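Local structure of copper induced nitroreductase D (Lactococcus lactis, 2WQF) at residues Glu23-Val26 against Ile27-Lys31; Gln128-Gly131 against Ile132-Asn136. The protein probably acts as an FMN-dependent nitroreductase, a copper-induced oxidoreductase involved in defence against oxidative stress. All coordinates share one frame; numbering follows the deposited sequence.

Contact 1. Residues Glu23-Val26 against Ile27-Lys31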
loop_
_atom_site.group_PDB
_atom_site.type_symbol
_atom_site.label_atom_id
_atom_site.label_comp_id
_atom_site.label_asym_id
_atom_site.label_seq_id
_atom_site.Cartn_x
_atom_site.Cartn_y
_atom_site.Cartn_z
ATOM N N GLU A 23 -1.230 -16.613 -19.957
ATOM C CA GLU A 23 -0.778 -16.778 -18.580
ATOM C C GLU A 23 0.658 -16.249 -18.365
ATOM O O GLU A 23 0.981 -15.693 -17.312
ATOM C CB GLU A 23 -0.928 -18.234 -18.089
ATOM C CG GLU A 23 -1.361 -19.293 -19.108
ATOM C CD GLU A 23 -1.823 -20.633 -18.476
ATOM O OE1 GLU A 23 -2.814 -21.210 -18.976
ATOM O OE2 GLU A 23 -1.206 -21.115 -17.495
ATOM N N GLU A 24 1.530 -16.426 -19.348
ATOM C CA GLU A 24 2.900 -15.930 -19.223
ATOM C C GLU A 24 2.910 -14.414 -19.055
ATOM O O GLU A 24 3.643 -13.892 -18.229
ATOM C CB GLU A 24 3.739 -16.295 -20.451
ATOM C CG GLU A 24 3.735 -15.215 -21.597
ATOM C CD GLU A 24 5.135 -14.664 -21.965
ATOM O OE1 GLU A 24 6.144 -15.198 -21.463
ATOM O OE2 GLU A 24 5.238 -13.688 -22.755
ATOM N N LYS A 25 2.060 -13.715 -19.801
ATOM C CA LYS A 25 1.984 -12.259 -19.694
ATOM C C LYS A 25 1.456 -11.861 -18.347
ATOM O O LYS A 25 1.863 -10.850 -17.781
ATOM C CB LYS A 25 1.089 -11.673 -20.803
ATOM C CG LYS A 25 0.916 -10.146 -20.844
ATOM C CD LYS A 25 -0.232 -9.779 -21.813
ATOM C CE LYS A 25 -0.168 -10.640 -23.084
ATOM N NZ LYS A 25 -1.334 -10.498 -23.973
ATOM N N VAL A 26 0.497 -12.614 -17.839
ATOM C CA VAL A 26 -0.018 -12.353 -16.508
ATOM C C VAL A 26 1.097 -12.462 -15.457
ATOM O O VAL A 26 1.251 -11.571 -14.624
ATOM C CB VAL A 26 -1.180 -13.300 -16.177
ATOM C CG1 VAL A 26 -1.606 -13.087 -14.723
ATOM C CG2 VAL A 26 -2.332 -13.027 -17.120
ATOM N N ILE A 27 1.876 -13.531 -15.514
ATOM C CA ILE A 27 2.956 -13.757 -14.559
ATOM C C ILE A 27 3.991 -12.625 -14.662
ATOM O O ILE A 27 4.456 -12.115 -13.647
ATOM C CB ILE A 27 3.675 -15.107 -14.809
ATOM C CG1 ILE A 27 2.722 -16.285 -14.616
ATOM C CG2 ILE A 27 4.899 -15.228 -13.914
ATOM C CD1 ILE A 27 2.072 -16.290 -13.360
ATOM N N GLU A 28 4.331 -12.240 -15.895
ATOM C CA GLU A 28 5.284 -11.157 -16.134
ATOM C C GLU A 28 4.800 -9.866 -15.504
ATOM O O GLU A 28 5.577 -9.111 -14.895
ATOM C CB GLU A 28 5.486 -10.950 -17.632
ATOM C CG GLU A 28 6.277 -12.049 -18.298
ATOM C CD GLU A 28 6.362 -11.887 -19.810
ATOM O OE1 GLU A 28 5.914 -10.847 -20.343
ATOM O OE2 GLU A 28 6.875 -12.815 -20.464
ATOM N N THR A 29 3.507 -9.592 -15.655
ATOM C CA THR A 29 2.933 -8.365 -15.140
ATOM C C THR A 29 2.901 -8.345 -13.621
ATOM O O THR A 29 3.144 -7.308 -12.996
ATOM C CB THR A 29 1.536 -8.156 -15.709
ATOM O OG1 THR A 29 1.632 -8.127 -17.136
ATOM C CG2 THR A 29 0.990 -6.845 -15.296
ATOM N N ILE A 30 2.571 -9.481 -13.020
ATOM C CA ILE A 30 2.593 -9.596 -11.572
ATOM C C ILE A 30 3.980 -9.263 -11.052
ATOM O O ILE A 30 4.130 -8.497 -10.105
ATOM C CB ILE A 30 2.153 -11.016 -11.108
ATOM C CG1 ILE A 30 0.663 -11.257 -11.414
ATOM C CG2 ILE A 30 2.394 -11.190 -9.626
ATOM C CD1 ILE A 30 0.282 -12.741 -11.345
ATOM N N LYS A 31 5.004 -9.877 -11.640
ATOM C CA LYS A 31 6.374 -9.672 -11.205
ATOM C C LYS A 31 6.764 -8.194 -11.362
ATOM O O LYS A 31 7.378 -7.617 -10.469
ATOM C CB LYS A 31 7.337 -10.555 -11.980
ATOM C CG LYS A 31 7.243 -12.038 -11.643
ATOM C CD LYS A 31 8.215 -12.821 -12.564
ATOM C CE LYS A 31 8.269 -14.273 -12.252
ATOM N NZ LYS A 31 9.083 -15.010 -13.258
#

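Contact 2. Residues Gln128-Gly131 against Ile132-Asn136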
loop_
_atom_site.group_PDB
_atom_site.type_symbol
_atom_site.label_atom_id
_atom_site.label_comp_id
_atom_site.label_asym_id
_atom_site.label_seq_id
_atom_site.Cartn_x
_atom_site.Cartn_y
_atom_site.Cartn_z
ATOM N N GLN A 128 2.864 -1.907 5.516
ATOM C CA GLN A 128 2.539 -0.940 4.476
ATOM C C GLN A 128 2.982 -1.477 3.112
ATOM O O GLN A 128 2.240 -1.373 2.120
ATOM C CB GLN A 128 3.172 0.423 4.795
ATOM C CG GLN A 128 2.558 1.064 6.033
ATOM C CD GLN A 128 3.232 2.340 6.457
ATOM O OE1 GLN A 128 4.247 2.748 5.887
ATOM N NE2 GLN A 128 2.682 2.975 7.479
ATOM N N GLY A 129 4.186 -2.047 3.077
ATOM C CA GLY A 129 4.745 -2.660 1.887
ATOM C C GLY A 129 3.861 -3.751 1.302
ATOM O O GLY A 129 3.724 -3.886 0.082
ATOM N N SER A 130 3.256 -4.545 2.172
ATOM C CA SER A 130 2.367 -5.605 1.740
ATOM C C SER A 130 1.128 -5.026 1.058
ATOM O O SER A 130 0.703 -5.492 -0.018
ATOM C CB SER A 130 1.952 -6.501 2.908
ATOM O OG SER A 130 1.267 -7.629 2.404
ATOM N N GLY A 131 0.579 -3.963 1.639
ATOM C CA GLY A 131 -0.557 -3.289 1.016
ATOM C C GLY A 131 -0.174 -2.735 -0.353
ATOM O O GLY A 131 -0.904 -2.909 -1.330
ATOM N N ILE A 132 0.997 -2.105 -0.409
ATOM C CA ILE A 132 1.502 -1.485 -1.627
ATOM C C ILE A 132 1.607 -2.511 -2.762
ATOM O O ILE A 132 1.062 -2.304 -3.855
ATOM C CB ILE A 132 2.869 -0.837 -1.347
ATOM C CG1 ILE A 132 2.683 0.434 -0.494
ATOM C CG2 ILE A 132 3.625 -0.502 -2.625
ATOM C CD1 ILE A 132 3.984 0.930 0.135
ATOM N N ILE A 133 2.281 -3.629 -2.528
ATOM C CA ILE A 133 2.485 -4.576 -3.634
ATOM C C ILE A 133 1.173 -5.288 -3.993
ATOM O O ILE A 133 0.935 -5.584 -5.165
ATOM C CB ILE A 133 3.631 -5.587 -3.388
ATOM C CG1 ILE A 133 3.383 -6.500 -2.200
ATOM C CG2 ILE A 133 4.972 -4.814 -3.260
ATOM C CD1 ILE A 133 4.412 -7.634 -2.108
ATOM N N SER A 134 0.301 -5.489 -3.005
ATOM C CA SER A 134 -0.980 -6.143 -3.261
ATOM C C SER A 134 -1.833 -5.311 -4.231
ATOM O O SER A 134 -2.397 -5.858 -5.195
ATOM C CB SER A 134 -1.756 -6.400 -1.959
ATOM O OG SER A 134 -1.051 -7.283 -1.126
ATOM N N VAL A 135 -1.944 -3.996 -3.989
ATOM C CA VAL A 135 -2.802 -3.157 -4.838
ATOM C C VAL A 135 -2.148 -2.877 -6.176
ATOM O O VAL A 135 -2.839 -2.743 -7.177
ATOM C CB VAL A 135 -3.291 -1.828 -4.166
ATOM C CG1 VAL A 135 -4.040 -2.141 -2.902
ATOM C CG2 VAL A 135 -2.122 -0.862 -3.891
ATOM N N ASN A 136 -0.809 -2.808 -6.210
ATOM C CA ASN A 136 -0.157 -2.596 -7.484
ATOM C C ASN A 136 -0.383 -3.806 -8.408
ATOM O O ASN A 136 -0.614 -3.644 -9.605
ATOM C CB ASN A 136 1.349 -2.235 -7.339
ATOM C CG ASN A 136 1.563 -0.770 -7.031
ATOM O OD1 ASN A 136 0.657 0.047 -7.225
ATOM N ND2 ASN A 136 2.747 -0.430 -6.531
HETATM O O HOH W 1 -1.460 -8.422 1.489
#

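Contact 1. Residues Glu23-Val26 against Ile27-Lys31
Val26 and Ile30 meet one turn apart on the buried side of helix 23-35, and this is where the contact is tight. Val26 has CG1 anti to its own backbone N (chi1 175°), which sets that methyl beside the carbonyl carbon, 3.9 Å from CD1 of Ile30. CG1 of Ile30 lies beside its own backbone N, 3.3 Å from Val26 O, the oxygen that also accepts Ile30 N. Leu141 of helix 121-143 packs against both side chains, and Leu48 and Ile50 of strand 46-52 close on Ile30.

Beside this pair, Lys25 O takes two donors from one residue. Thr29 N reaches it at 3.0 Å, and Thr29 OG1 reaches it at 2.8 Å from the opposite face of the carbonyl plane. With chi1 at -58°, OG1 sits beside the Thr29 backbone N and can turn back to the preceding turn.

The solvent side is looser. Glu24 and Glu28 are both exposed, and in the conformer given for Glu28, one of two modelled, their carboxylates come together. This pairing is doubtful, as is the separation of 2.7 Å between Glu24 OE1 and Glu28 OE2.

The chemistry thus splits the helix lengthwise. On the buried side, apolar branches pack together and the Thr29 hydroxyl is paid for by a backbone oxygen; on the exposed side, two acid groups may lie close, where their charges, if both are ionised, would probably repel.

Contact 2. Residues Gln128-Gly131 against Ile132-Asn136
The peptide carbonyl of Ser130 is gripped on both faces by Ser134: the backbone N approaches from one face and OG from the other, so one oxygen accepts two bonds. The hydroxyl bonds back to the carbonyl oxygen four residues earlier, as serine and threonine often do in alpha helices, here in a buried part of helix 121-143 of the nitroreductase fold. Ser134 N lies 3.0 Å from Ser130 O. OG comes closer, 2.7 Å from the same oxygen, but stands 36° out of the carbonyl plane. It gets there because chi1 of -63° places OG beside its own backbone N.

The flat carbonyl group of Gln128 is met differently: Ile132 N donates in its plane at 2.9 Å from Gln128 O, while Ile132 CG1 rests 3.2 Å from that oxygen. Farther out, the Gln128 amide turns to Glu127 of the second subunit, and both Gln128 and Ile132 touch FMN. Ile132 and Val135 each pack on the other's counterpart in the second subunit, which places this face of the helix at the dimer interface.

An alanine at Ser134 would take away the hydroxyl, and the water it shares with Ser130 would probably be held less firmly. That water donates to both side chains, 3.0 Å from Ser130 OG and 2.9 Å from Ser134 OG.

In the fold
Contacts 1 and 2 are short lengths of helices 23-35 and 121-143, which pack on each other: their centres lie about 17 Å apart and their nearest atoms about 6 Å. The link between them runs through the later part of helix 121-143, where Val137, Ala140 and Leu141 receive side chains of contact 1. Both contacts also reach the second subunit, contact 1 through residues such as Ile27 and contact 2 through Gln128 and Ile132. Their relation to the cofactor differs. The Gln128 side chain is about 3 Å from a bound FMN, and that of Val135 about 5 Å from FMN-binding Arg10, whereas the Thr29 side chain is about 12 Å from Arg10.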